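Local coordinates for protein acylneuraminate lyase (PDB 4N4P) that is an acylneuraminate lyase of the dihydrodipicolinate synthetase family, folded as a TIM barrel in a four-chain assembly, at residues Leu68-Asn73 with Val77-Gln82; Pro12-Pro17 with Asn34-Lys39; Phe54-Phe59 with Lys273-Tyr278; Ile45-Ser50 with Lys63-Leu68; Thr171-Phe176 with Asp193-Met198. All coordinates share one frame; numbering follows the deposited sequence.

Contact 1 (Leu68-Asn73 with Val77-Gln82)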
# COMPACT_ATOMS: atom_id res chain seq x y z
N LEU A 68 31.06 19.47 19.16
CA LEU A 68 31.98 19.86 18.10
C LEU A 68 31.31 20.80 17.11
O LEU A 68 31.95 21.73 16.62
CB LEU A 68 32.51 18.63 17.36
CG LEU A 68 33.43 17.66 18.11
CD1 LEU A 68 33.59 16.38 17.28
CD2 LEU A 68 34.79 18.28 18.46
N VAL A 69 30.03 20.56 16.84
CA VAL A 69 29.30 21.42 15.91
C VAL A 69 29.11 22.82 16.49
O VAL A 69 29.34 23.84 15.81
CB VAL A 69 27.93 20.81 15.50
CG1 VAL A 69 27.06 21.84 14.81
CG2 VAL A 69 28.16 19.60 14.57
N ALA A 70 28.68 22.87 17.75
CA ALA A 70 28.45 24.16 18.41
C ALA A 70 29.74 24.96 18.48
O ALA A 70 29.73 26.17 18.23
CB ALA A 70 27.86 23.96 19.76
N GLU A 71 30.85 24.29 18.79
CA GLU A 71 32.19 24.89 18.76
C GLU A 71 32.59 25.44 17.41
O GLU A 71 32.92 26.63 17.28
CB GLU A 71 33.25 23.89 19.26
CG GLU A 71 33.07 23.58 20.74
CD GLU A 71 34.06 22.55 21.27
OE1 GLU A 71 34.93 22.07 20.50
OE2 GLU A 71 33.94 22.21 22.47
N ALA A 72 32.55 24.60 16.38
CA ALA A 72 32.88 25.00 15.02
C ALA A 72 31.98 26.10 14.48
O ALA A 72 32.45 27.00 13.78
CB ALA A 72 32.82 23.79 14.08
N ASN A 73 30.69 26.01 14.76
CA ASN A 73 29.74 27.01 14.26
C ASN A 73 30.02 28.37 14.90
O ASN A 73 29.97 29.39 14.21
CB ASN A 73 28.32 26.59 14.57
CG ASN A 73 27.32 27.62 14.11
OD1 ASN A 73 27.37 28.10 12.97
ND2 ASN A 73 26.41 27.97 15.00
N VAL A 77 25.61 30.33 12.22
CA VAL A 77 24.32 29.98 11.64
C VAL A 77 23.42 29.31 12.67
O VAL A 77 23.86 28.97 13.75
CB VAL A 77 24.48 29.12 10.35
CG1 VAL A 77 25.36 29.83 9.31
CG2 VAL A 77 24.99 27.69 10.68
N THR A 78 22.15 29.12 12.32
CA THR A 78 21.16 28.51 13.23
C THR A 78 21.48 27.03 13.36
O THR A 78 21.88 26.42 12.38
CB THR A 78 19.75 28.73 12.65
OG1 THR A 78 19.55 30.15 12.48
CG2 THR A 78 18.62 28.15 13.57
N LEU A 79 21.31 26.47 14.56
CA LEU A 79 21.57 25.04 14.76
C LEU A 79 20.36 24.32 15.28
O LEU A 79 19.72 24.78 16.21
CB LEU A 79 22.74 24.82 15.73
CG LEU A 79 24.13 25.32 15.32
CD1 LEU A 79 25.15 25.06 16.41
CD2 LEU A 79 24.60 24.70 13.99
N ILE A 80 20.06 23.17 14.69
CA ILE A 80 19.01 22.29 15.17
C ILE A 80 19.61 20.91 15.34
O ILE A 80 20.31 20.44 14.46
CB ILE A 80 17.82 22.21 14.18
CG1 ILE A 80 17.30 23.62 13.83
CG2 ILE A 80 16.71 21.36 14.76
CD1 ILE A 80 16.20 23.63 12.78
N ALA A 81 19.35 20.28 16.48
CA ALA A 81 19.84 18.92 16.74
C ALA A 81 18.69 17.94 16.83
O ALA A 81 17.79 18.11 17.64
CB ALA A 81 20.63 18.88 18.09
N GLN A 82 18.75 16.88 16.02
CA GLN A 82 17.80 15.77 16.14
C GLN A 82 18.34 14.88 17.26
O GLN A 82 19.49 14.47 17.19
CB GLN A 82 17.74 14.98 14.83
CG GLN A 82 16.54 14.05 14.69
CD GLN A 82 16.57 12.90 15.67
OE1 GLN A 82 15.58 12.63 16.34
NE2 GLN A 82 17.70 12.20 15.75

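Contact 2 (Pro12-Pro17 with Asn34-Lys39)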
# COMPACT_ATOMS: atom_id res chain seq x y z
N PRO A 12 21.03 22.18 5.65
CA PRO A 12 21.49 20.83 5.32
C PRO A 12 21.36 19.91 6.53
O PRO A 12 21.64 20.30 7.69
CB PRO A 12 22.98 21.02 4.98
CG PRO A 12 23.34 22.37 5.64
CD PRO A 12 22.10 23.18 5.49
N ALA A 13 20.91 18.69 6.27
CA ALA A 13 20.94 17.63 7.26
C ALA A 13 22.35 17.05 7.25
O ALA A 13 22.71 16.22 6.40
CB ALA A 13 19.90 16.56 6.95
N MET A 14 23.16 17.54 8.17
CA MET A 14 24.61 17.33 8.13
C MET A 14 24.99 15.87 8.21
O MET A 14 24.46 15.15 9.02
CB MET A 14 25.26 18.04 9.32
CG MET A 14 26.76 18.23 9.12
SD MET A 14 27.52 18.91 10.59
CE MET A 14 27.70 17.47 11.61
N VAL A 15 25.93 15.46 7.36
CA VAL A 15 26.55 14.14 7.46
C VAL A 15 27.47 14.10 8.68
O VAL A 15 28.02 15.13 9.08
CB VAL A 15 27.31 13.77 6.16
CG1 VAL A 15 26.33 13.68 5.00
CG2 VAL A 15 28.43 14.81 5.84
N THR A 16 27.63 12.92 9.25
CA THR A 16 28.57 12.73 10.37
C THR A 16 29.87 12.02 9.90
O THR A 16 29.82 10.86 9.54
CB THR A 16 27.90 11.96 11.56
OG1 THR A 16 26.68 12.61 11.92
CG2 THR A 16 28.84 11.94 12.78
N PRO A 17 31.02 12.73 9.91
CA PRO A 17 32.24 12.07 9.44
C PRO A 17 32.71 10.90 10.30
O PRO A 17 32.80 11.01 11.52
CB PRO A 17 33.27 13.21 9.46
CG PRO A 17 32.43 14.41 9.18
CD PRO A 17 31.25 14.17 10.10
N ASN A 34 32.41 24.07 8.79
CA ASN A 34 32.96 25.21 8.06
C ASN A 34 32.58 25.21 6.58
O ASN A 34 32.31 26.26 6.02
CB ASN A 34 34.49 25.29 8.19
CG ASN A 34 34.96 25.57 9.62
OD1 ASN A 34 34.22 26.03 10.49
ND2 ASN A 34 36.25 25.32 9.85
N PHE A 35 32.60 24.04 5.95
CA PHE A 35 32.22 23.92 4.54
C PHE A 35 30.77 24.40 4.35
O PHE A 35 30.47 25.20 3.45
CB PHE A 35 32.40 22.46 4.09
CG PHE A 35 31.95 22.19 2.68
CD1 PHE A 35 32.69 22.65 1.60
CD2 PHE A 35 30.79 21.43 2.44
CE1 PHE A 35 32.28 22.37 0.28
CE2 PHE A 35 30.38 21.15 1.16
CZ PHE A 35 31.12 21.61 0.07
N LEU A 36 29.89 23.95 5.24
CA LEU A 36 28.46 24.31 5.14
C LEU A 36 28.25 25.81 5.34
O LEU A 36 27.53 26.47 4.58
CB LEU A 36 27.63 23.51 6.14
CG LEU A 36 27.66 21.99 5.89
CD1 LEU A 36 26.81 21.24 6.93
CD2 LEU A 36 27.15 21.73 4.46
N VAL A 37 28.89 26.36 6.37
CA VAL A 37 28.77 27.78 6.67
C VAL A 37 29.44 28.63 5.60
O VAL A 37 28.86 29.59 5.11
CB VAL A 37 29.37 28.11 8.06
CG1 VAL A 37 29.36 29.65 8.34
CG2 VAL A 37 28.61 27.34 9.18
N GLU A 38 30.68 28.29 5.24
CA GLU A 38 31.51 29.22 4.46
C GLU A 38 31.42 29.04 2.96
O GLU A 38 31.54 30.01 2.21
CB GLU A 38 32.98 29.12 4.91
CG GLU A 38 33.17 29.41 6.39
CD GLU A 38 34.49 28.86 6.95
OE1 GLU A 38 35.42 28.56 6.18
OE2 GLU A 38 34.58 28.71 8.19
N LYS A 39 31.22 27.79 2.51
CA LYS A 39 31.20 27.49 1.09
C LYS A 39 29.79 27.26 0.59
O LYS A 39 29.42 27.78 -0.47
CB LYS A 39 32.05 26.25 0.75
CG LYS A 39 33.56 26.44 0.99
CD LYS A 39 34.11 27.54 0.07
CE LYS A 39 35.63 27.62 0.22
NZ LYS A 39 35.96 28.32 1.48

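Contact 3 (Phe54-Phe59 with Lys273-Tyr278)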
# COMPACT_ATOMS: atom_id res chain seq x y z
N PHE A 54 22.42 8.87 12.65
CA PHE A 54 22.32 8.98 14.10
C PHE A 54 22.14 7.62 14.76
O PHE A 54 22.64 7.43 15.85
CB PHE A 54 21.22 9.94 14.58
CG PHE A 54 19.84 9.41 14.46
CD1 PHE A 54 19.12 9.08 15.61
CD2 PHE A 54 19.24 9.26 13.21
CE1 PHE A 54 17.85 8.58 15.52
CE2 PHE A 54 17.96 8.76 13.10
CZ PHE A 54 17.26 8.42 14.26
N LEU A 55 21.42 6.72 14.11
CA LEU A 55 21.24 5.35 14.65
C LEU A 55 22.52 4.54 14.77
O LEU A 55 22.55 3.51 15.46
CB LEU A 55 20.20 4.56 13.86
CG LEU A 55 18.74 4.96 14.09
CD1 LEU A 55 17.87 3.95 13.42
CD2 LEU A 55 18.40 5.09 15.59
N LEU A 56 23.57 5.01 14.10
CA LEU A 56 24.86 4.34 14.11
C LEU A 56 25.83 5.01 15.06
O LEU A 56 27.00 4.62 15.15
CB LEU A 56 25.45 4.31 12.68
CG LEU A 56 24.49 3.80 11.62
CD1 LEU A 56 25.17 3.73 10.25
CD2 LEU A 56 23.93 2.45 12.00
N LEU A 57 25.35 6.04 15.75
CA LEU A 57 26.15 6.74 16.76
C LEU A 57 25.91 6.21 18.16
O LEU A 57 24.76 6.00 18.54
CB LEU A 57 25.75 8.24 16.80
CG LEU A 57 26.10 9.05 15.55
CD1 LEU A 57 25.54 10.47 15.66
CD2 LEU A 57 27.62 9.05 15.43
N SER A 58 26.98 6.06 18.95
CA SER A 58 26.80 5.81 20.38
C SER A 58 26.28 7.08 21.04
O SER A 58 26.38 8.19 20.46
CB SER A 58 28.11 5.37 21.04
OG SER A 58 29.03 6.45 21.10
N PHE A 59 25.75 6.93 22.25
CA PHE A 59 25.31 8.06 23.05
C PHE A 59 26.44 9.07 23.22
O PHE A 59 26.24 10.27 23.04
CB PHE A 59 24.82 7.56 24.40
CG PHE A 59 24.36 8.64 25.34
CD1 PHE A 59 23.46 9.62 24.93
CD2 PHE A 59 24.82 8.66 26.64
CE1 PHE A 59 23.04 10.60 25.82
CE2 PHE A 59 24.40 9.64 27.54
CZ PHE A 59 23.51 10.61 27.12
N LYS A 273 29.07 1.02 8.82
CA LYS A 273 28.28 -0.18 8.55
C LYS A 273 26.91 -0.07 9.19
O LYS A 273 26.78 0.50 10.27
CB LYS A 273 29.00 -1.40 9.12
CG LYS A 273 30.41 -1.61 8.57
CD LYS A 273 31.05 -2.77 9.36
CE LYS A 273 32.51 -2.94 9.00
NZ LYS A 273 32.62 -3.50 7.64
N PRO A 274 25.87 -0.64 8.55
CA PRO A 274 25.93 -1.50 7.37
C PRO A 274 25.79 -0.83 5.99
O PRO A 274 25.54 -1.53 4.99
CB PRO A 274 24.78 -2.47 7.58
CG PRO A 274 23.78 -1.70 8.40
CD PRO A 274 24.55 -0.69 9.21
N PHE A 275 25.96 0.50 5.92
CA PHE A 275 25.95 1.18 4.63
C PHE A 275 27.07 0.65 3.74
O PHE A 275 28.18 0.35 4.23
CB PHE A 275 26.05 2.71 4.78
CG PHE A 275 24.78 3.30 5.29
CD1 PHE A 275 23.66 3.39 4.46
CD2 PHE A 275 24.68 3.73 6.61
CE1 PHE A 275 22.45 3.92 4.95
CE2 PHE A 275 23.47 4.25 7.11
CZ PHE A 275 22.36 4.34 6.27
N TRP A 276 26.75 0.52 2.46
CA TRP A 276 27.68 -0.00 1.47
C TRP A 276 28.92 0.88 1.37
O TRP A 276 28.81 2.11 1.24
CB TRP A 276 26.99 -0.08 0.11
CG TRP A 276 27.82 -0.83 -0.90
CD1 TRP A 276 28.65 -0.29 -1.84
CD2 TRP A 276 27.92 -2.25 -1.03
NE1 TRP A 276 29.26 -1.30 -2.57
CE2 TRP A 276 28.82 -2.51 -2.09
CE3 TRP A 276 27.33 -3.33 -0.35
CZ2 TRP A 276 29.14 -3.82 -2.50
CZ3 TRP A 276 27.65 -4.63 -0.75
CH2 TRP A 276 28.55 -4.86 -1.83
N ARG A 277 30.09 0.25 1.44
CA ARG A 277 31.36 0.96 1.17
C ARG A 277 31.77 0.75 -0.28
O ARG A 277 32.03 -0.37 -0.69
CB ARG A 277 32.46 0.45 2.11
CG ARG A 277 33.85 1.09 1.91
CD ARG A 277 33.89 2.55 2.30
NE ARG A 277 33.41 2.76 3.65
CZ ARG A 277 34.18 2.65 4.74
NH1 ARG A 277 35.46 2.36 4.64
NH2 ARG A 277 33.64 2.86 5.93
N TYR A 278 31.81 1.83 -1.06
CA TYR A 278 32.14 1.73 -2.48
C TYR A 278 33.65 1.66 -2.67
O TYR A 278 34.40 2.02 -1.78
CB TYR A 278 31.57 2.93 -3.26
CG TYR A 278 30.08 2.91 -3.40
CD1 TYR A 278 29.47 2.27 -4.47
CD2 TYR A 278 29.26 3.53 -2.43
CE1 TYR A 278 28.09 2.22 -4.60
CE2 TYR A 278 27.88 3.50 -2.55
CZ TYR A 278 27.30 2.85 -3.63
OH TYR A 278 25.92 2.81 -3.71

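Contact 4 (Ile45-Ser50 with Lys63-Leu68)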
# COMPACT_ATOMS: atom_id res chain seq x y z
N ILE A 45 22.11 24.57 10.23
CA ILE A 45 22.53 23.17 10.09
C ILE A 45 21.66 22.31 10.98
O ILE A 45 21.39 22.68 12.14
CB ILE A 45 24.03 22.96 10.49
CG1 ILE A 45 24.92 23.87 9.66
CG2 ILE A 45 24.47 21.50 10.25
CD1 ILE A 45 26.36 24.01 10.21
N TYR A 46 21.23 21.16 10.45
CA TYR A 46 20.40 20.21 11.16
C TYR A 46 21.27 18.98 11.40
O TYR A 46 21.67 18.32 10.44
CB TYR A 46 19.20 19.83 10.29
CG TYR A 46 18.22 18.85 10.90
CD1 TYR A 46 17.29 19.28 11.83
CD2 TYR A 46 18.20 17.50 10.51
CE1 TYR A 46 16.36 18.40 12.38
CE2 TYR A 46 17.28 16.61 11.06
CZ TYR A 46 16.37 17.07 12.01
OH TYR A 46 15.43 16.25 12.58
N ILE A 47 21.58 18.70 12.67
CA ILE A 47 22.56 17.67 12.97
C ILE A 47 21.95 16.41 13.54
O ILE A 47 20.85 16.43 14.09
CB ILE A 47 23.70 18.17 13.87
CG1 ILE A 47 23.18 18.39 15.30
CG2 ILE A 47 24.35 19.41 13.23
CD1 ILE A 47 24.30 18.40 16.37
N THR A 48 22.71 15.32 13.43
CA THR A 48 22.37 14.00 13.96
C THR A 48 20.96 13.50 13.63
O THR A 48 20.30 12.89 14.46
CB THR A 48 22.72 13.83 15.49
OG1 THR A 48 22.06 14.85 16.27
CG2 THR A 48 24.23 13.95 15.68
N GLY A 49 20.54 13.75 12.39
CA GLY A 49 19.28 13.21 11.91
C GLY A 49 19.64 11.95 11.12
O GLY A 49 20.77 11.47 11.20
N SER A 50 18.66 11.42 10.36
CA SER A 50 18.90 10.23 9.52
C SER A 50 20.15 10.38 8.64
O SER A 50 20.94 9.44 8.50
CB SER A 50 17.68 9.95 8.64
OG SER A 50 16.56 9.75 9.48
N LYS A 63 26.77 13.17 21.86
CA LYS A 63 27.18 14.31 22.67
C LYS A 63 28.40 14.99 22.09
O LYS A 63 28.47 16.21 22.09
CB LYS A 63 27.54 13.85 24.09
CG LYS A 63 26.39 13.36 24.91
CD LYS A 63 27.05 12.53 26.02
CE LYS A 63 26.30 12.64 27.29
NZ LYS A 63 27.01 11.83 28.34
N GLU A 64 29.37 14.20 21.62
CA GLU A 64 30.58 14.75 21.05
C GLU A 64 30.26 15.52 19.78
O GLU A 64 30.77 16.61 19.58
CB GLU A 64 31.64 13.65 20.80
CG GLU A 64 33.02 14.14 20.37
CD GLU A 64 33.74 15.05 21.37
OE1 GLU A 64 33.44 15.04 22.59
OE2 GLU A 64 34.62 15.80 20.91
N VAL A 65 29.43 14.95 18.91
CA VAL A 65 29.06 15.66 17.67
C VAL A 65 28.39 17.00 17.99
O VAL A 65 28.70 18.02 17.36
CB VAL A 65 28.17 14.81 16.73
CG1 VAL A 65 27.70 15.63 15.51
CG2 VAL A 65 28.99 13.60 16.24
N MET A 66 27.49 16.97 18.96
CA MET A 66 26.77 18.19 19.34
C MET A 66 27.74 19.27 19.83
O MET A 66 27.59 20.47 19.51
CB MET A 66 25.74 17.88 20.41
CG MET A 66 24.57 17.05 19.89
SD MET A 66 23.47 16.43 21.15
CE MET A 66 22.65 17.95 21.70
N LYS A 67 28.72 18.85 20.64
CA LYS A 67 29.74 19.79 21.15
C LYS A 67 30.59 20.35 20.03
O LYS A 67 30.81 21.56 19.95
CB LYS A 67 30.63 19.11 22.20
CG LYS A 67 29.89 18.77 23.42
CD LYS A 67 30.56 17.66 24.22
CE LYS A 67 29.85 17.48 25.53
NZ LYS A 67 29.83 18.77 26.30
N LEU A 68 31.06 19.47 19.16
CA LEU A 68 31.98 19.86 18.10
C LEU A 68 31.31 20.80 17.11
O LEU A 68 31.95 21.73 16.62
CB LEU A 68 32.51 18.63 17.36
CG LEU A 68 33.43 17.66 18.11
CD1 LEU A 68 33.59 16.38 17.28
CD2 LEU A 68 34.79 18.28 18.46

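Contact 5 (Thr171-Phe176 with Asp193-Met198)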
# COMPACT_ATOMS: atom_id res chain seq x y z
N THR A 171 5.80 12.94 1.52
CA THR A 171 5.51 13.29 0.11
C THR A 171 4.07 13.79 -0.12
O THR A 171 3.67 14.11 -1.25
CB THR A 171 5.85 12.12 -0.83
OG1 THR A 171 5.11 10.96 -0.42
CG2 THR A 171 7.32 11.83 -0.72
N ASP A 172 3.31 13.89 0.96
CA ASP A 172 1.92 14.23 0.86
C ASP A 172 1.80 15.76 0.98
O ASP A 172 1.84 16.32 2.09
CB ASP A 172 1.17 13.51 1.98
CG ASP A 172 -0.31 13.81 1.98
OD1 ASP A 172 -0.75 14.70 1.23
OD2 ASP A 172 -1.03 13.14 2.74
N LEU A 173 1.68 16.45 -0.15
CA LEU A 173 1.58 17.90 -0.12
C LEU A 173 0.19 18.42 0.25
O LEU A 173 0.06 19.58 0.62
CB LEU A 173 2.08 18.53 -1.41
CG LEU A 173 3.56 18.19 -1.69
CD1 LEU A 173 4.04 18.96 -2.86
CD2 LEU A 173 4.47 18.46 -0.51
N PHE A 174 -0.81 17.55 0.21
CA PHE A 174 -2.15 17.93 0.67
C PHE A 174 -2.14 18.01 2.20
O PHE A 174 -2.57 19.01 2.77
CB PHE A 174 -3.22 16.95 0.15
CG PHE A 174 -4.63 17.33 0.49
CD1 PHE A 174 -5.04 18.66 0.45
CD2 PHE A 174 -5.56 16.37 0.85
CE1 PHE A 174 -6.34 19.01 0.76
CE2 PHE A 174 -6.90 16.72 1.16
CZ PHE A 174 -7.27 18.05 1.12
N ALA A 175 -1.61 16.99 2.87
CA ALA A 175 -1.51 17.06 4.33
C ALA A 175 -0.70 18.28 4.76
O ALA A 175 -1.02 18.89 5.78
CB ALA A 175 -0.91 15.78 4.92
N PHE A 176 0.33 18.63 3.99
CA PHE A 176 1.15 19.79 4.30
C PHE A 176 0.29 21.05 4.22
O PHE A 176 0.32 21.92 5.10
CB PHE A 176 2.35 19.93 3.36
CG PHE A 176 3.20 21.14 3.69
CD1 PHE A 176 3.85 21.23 4.92
CD2 PHE A 176 3.29 22.21 2.80
CE1 PHE A 176 4.62 22.36 5.26
CE2 PHE A 176 4.07 23.35 3.12
CZ PHE A 176 4.73 23.42 4.35
N ASP A 193 13.17 17.56 -0.34
CA ASP A 193 14.02 18.37 -1.20
C ASP A 193 13.46 18.48 -2.62
O ASP A 193 13.53 19.55 -3.26
CB ASP A 193 15.44 17.76 -1.28
CG ASP A 193 16.07 17.50 0.09
OD1 ASP A 193 15.34 17.15 1.02
OD2 ASP A 193 17.31 17.64 0.23
N GLU A 194 12.92 17.37 -3.12
CA GLU A 194 12.41 17.36 -4.50
C GLU A 194 11.14 18.20 -4.70
O GLU A 194 10.63 18.32 -5.82
CB GLU A 194 12.15 15.92 -4.93
CG GLU A 194 13.42 15.09 -4.94
CD GLU A 194 13.14 13.59 -4.88
OE1 GLU A 194 12.09 13.17 -4.31
OE2 GLU A 194 13.98 12.82 -5.42
N ALA A 195 10.62 18.78 -3.63
CA ALA A 195 9.39 19.54 -3.75
C ALA A 195 9.54 20.92 -3.16
O ALA A 195 8.55 21.54 -2.74
CB ALA A 195 8.25 18.80 -3.07
N LEU A 196 10.78 21.41 -3.15
CA LEU A 196 11.10 22.70 -2.54
C LEU A 196 10.13 23.81 -2.97
O LEU A 196 9.54 24.52 -2.12
CB LEU A 196 12.56 23.09 -2.87
CG LEU A 196 13.19 24.14 -1.94
CD1 LEU A 196 14.72 24.10 -2.03
CD2 LEU A 196 12.73 25.55 -2.23
N ALA A 197 9.99 23.97 -4.28
CA ALA A 197 9.17 25.05 -4.83
C ALA A 197 7.70 24.85 -4.51
O ALA A 197 6.96 25.81 -4.29
CB ALA A 197 9.38 25.18 -6.33
N MET A 198 7.27 23.60 -4.44
CA MET A 198 5.90 23.33 -4.05
C MET A 198 5.69 23.70 -2.56
O MET A 198 4.65 24.26 -2.20
CB MET A 198 5.52 21.90 -4.43
CG MET A 198 5.21 21.77 -5.99
SD MET A 198 4.95 20.07 -6.28
CE MET A 198 5.11 19.95 -8.07

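Contact 1 (Leu68-Asn73 with Val77-Gln82)
Val77, the last loop residue before strand 78-82, meets Asn73 at the end of helix 59-73 through two hydrogen bonds that use both ends of one side-chain amide. Val77 N donates to Asn73 OD1 over 2.9 Å, nearly straight at 166° and on a lone pair in the plane of the carbonyl. Asn73 ND2 answers by donating to Val77 O over 3.0 Å, a more bent bond, with the acceptor tilted out of the amide plane. Gripped at both ends, the amide can hardly flip or turn. The Asn73 side chain gets there because CG lies anti to the backbone N (chi1 178°), and asparagine suits the place because it carries a donor and an acceptor side by side, matching the N-H and C=O of a single residue. Val77 CG2 also lies close to Asn73 OD1.

Thr78 turns its side chain to the other side of the strand, where OG1 bonds to Lys6 O. Leu79 then points back at the helix. Its CD1 rests 3.5 Å from Asn73 ND2 and 4.0 Å from Ala70 CA, close to the backbone because alanine has so small a side chain. The other branch, CD2, lies 3.9 Å from Val69 CG1, the two side chains lying alongside with their ends pointing opposite ways. Beyond Leu79 the strand bonds to strand 44-47 through Ile80. The axes of 68-73 and 78-82 pass 10.2 Å apart and run antiparallel (176°), as expected for the return leg of a beta-alpha-beta crossover in a TIM barrel.

Contact 2 (Pro12-Pro17 with Asn34-Lys39)
This is a small, wholly apolar and buried contact in which Leu36 of helix 26-39 packs against Pro12 and Met14, where the chain leaves strand 9-12 of the TIM barrel. It joins the first strand of the barrel, and the loop that follows it, to the helix that comes next in the chain.

Leu36 supplies both of its methyl branches. CD1 does most of the work: it lies 3.7 Å from Met14 CG and 3.9 Å from Pro12 CG, so one methyl group touches two residues of the other segment. CD2 adds a second contact to the same proline carbon, 4.0 Å from Pro12 CG. The proline ring lies alongside the leucine side chain, pointing the other way, whereas the methionine runs across the leucine at a slant. Met14 sends CG away from its own backbone N (chi1 -163°), which places that methylene, rather than the sulfur, against the leucine; the chain bends only farther out, at chi3.

Leucine offers a forked end that can meet two neighbours at once, proline presents a rigid carbon surface and has no N-H to satisfy at a buried position, and methionine is flexible enough to continue past the leucine. Pro12 O and Met14 N still pair with the backbone of Tyr46, holding 12-17 to strand 44-47.

Around this core, Met14 also touches Val32 and Val33 on the same helix, while Leu36 and Met14 both reach Ile45 on strand 44-47, so the contact lies between helix 26-39 and the two strands that flank it in sequence.

Contact 3 (Phe54-Phe59 with Lys273-Tyr278)
Leu56 holds CG anti to its carbonyl carbon (chi1 -50°), and Phe275 has the same kind of first torsion (chi1 -73°); together these bring a leucine methyl to the rim of the phenylalanine ring. In this TIM-barrel protein the contact ties the loop between strand 44-47 and helix 59-73 to the segment that precedes the last helix, 280-294, although more than 200 residues separate them.

Leucine suits the spot because its two branches can serve different neighbours. CD2 reaches the ring of Pro274, 4.2 Å from Pro274 CD, whereas CD1 faces Phe275. The bond before Pro274 is cis, a form that proline adopts far more readily than other residues, and it makes a sharp bend in the chain between Lys273 and Phe275. The loop is also fastened by Leu56 O, which accepts a hydrogen bond from Arg272.

A second subunit closes round the same residues: its Tyr114 meets Phe275 edge-to-face, its Phe116 packs on Pro274, and its Leu86 packs on Leu56. The contact therefore borders a subunit interface. Leu56 CD1 lies near the plane of the Phe275 ring, at its edge, 3.6 Å from CE2, and equally 3.6 Å from Lys273 O.

Contact 4 (Ile45-Ser50 with Lys63-Leu68)
Only carbon-to-carbon contacts join the two segments, in two adjoining pairs. In the first, Ile47 meets Met66 with the side chains almost perpendicular: Ile47 CD1 lies 3.8 Å from Met66 CG and 3.9 Å from Met66 CA, so the isoleucine methyl sits against the base of the methionine and the helix backbone. Ile47 CG1 stands between its own backbone N and carbonyl carbon (chi1 72°), a less common choice for isoleucine, and from there the longer arm extends to the helix. In the second, Thr48 and Val65 meet end to end through their methyl groups, with Thr48 CG2 3.9 Å from Val65 CG1.

These pairs seat helix 59-73 on strand 44-47, the opening half of the beta-alpha-beta unit that strand 78-82 completes within the TIM barrel. Branched Ile47 fits a strand, and Val65, branched at CB, offers a methyl close to its own backbone for the threonine methyl to meet.

Polar bonds lie outside the pair of segments. Thr48 is two-faced: its methyl serves the helix while OG1 is hydrogen-bonded to Gln82 O at the end of the adjacent strand. Met66 O is hydrogen-bonded to Tyr103 OH, and Ser50, farther along the loop, bonds through O and OG to Tyr114 and Tyr113 of a second subunit.

Contact 5 (Thr171-Phe176 with Asp193-Met198)
Two helix starts on the outside of a TIM barrel meet here, Leu173 opening helix 173-182 and packing on Ala195 and Met198 at the beginning of helix 196-201. Leu173 CD1 is the meeting point. It lies 3.6 Å from Met198 CB and 3.7 Å from Met198 SD, the methionine lying crosswise to the leucine, and 4.2 Å from Ala195 CB. Leu173 swings CG opposite its carbonyl carbon (chi1 -60°), which directs this branch at the neighbouring helix. Met198 CB and SD, both bonded to CG, flank the one methyl group, and the chain then runs on extended; alanine, in turn, is small enough to admit the leucine beside it.

Strand 187-190 links the two helices along the chain, as the barrel alternates strand and helix, and its Phe190 touches both Leu173 and Ala195.

Asp172 is the N-cap of the first helix. Its OD1 accepts a bond from Ala175 N over 2.9 Å, almost straight at 173° though arriving from above the carboxylate plane, and a weak, bent one from Phe174 N. A carboxylate suits this place because it would be stabilised by the positive end of the helix dipole. Leu173 also packs on Leu173 of a third subunit, and Met198 on Met202 of that subunit.

How the contacts relate
Contacts 1, 2 and 4 form one cluster, their centres 7 to 11 Å apart, where the first three strands of the barrel meet helices 26-39 and 59-73. Along the chain contact 2 closes first, then contact 4, then contact 1; the last two share Leu68. Segment 54-59 falls between the segments of contact 4, so contacts 3 and 4 alternate, and contacts 1 and 5 both lie between the segments of contact 3. Between centres, contact 3 is about 14 Å from contact 4, and contact 5, across the chain's centre from the cluster, about 24 to 28 Å from the others. Contacts 3 and 5, and contact 4 through Ser50, touch other subunits, so the set runs from the layer between barrel wall and helices to subunit boundaries.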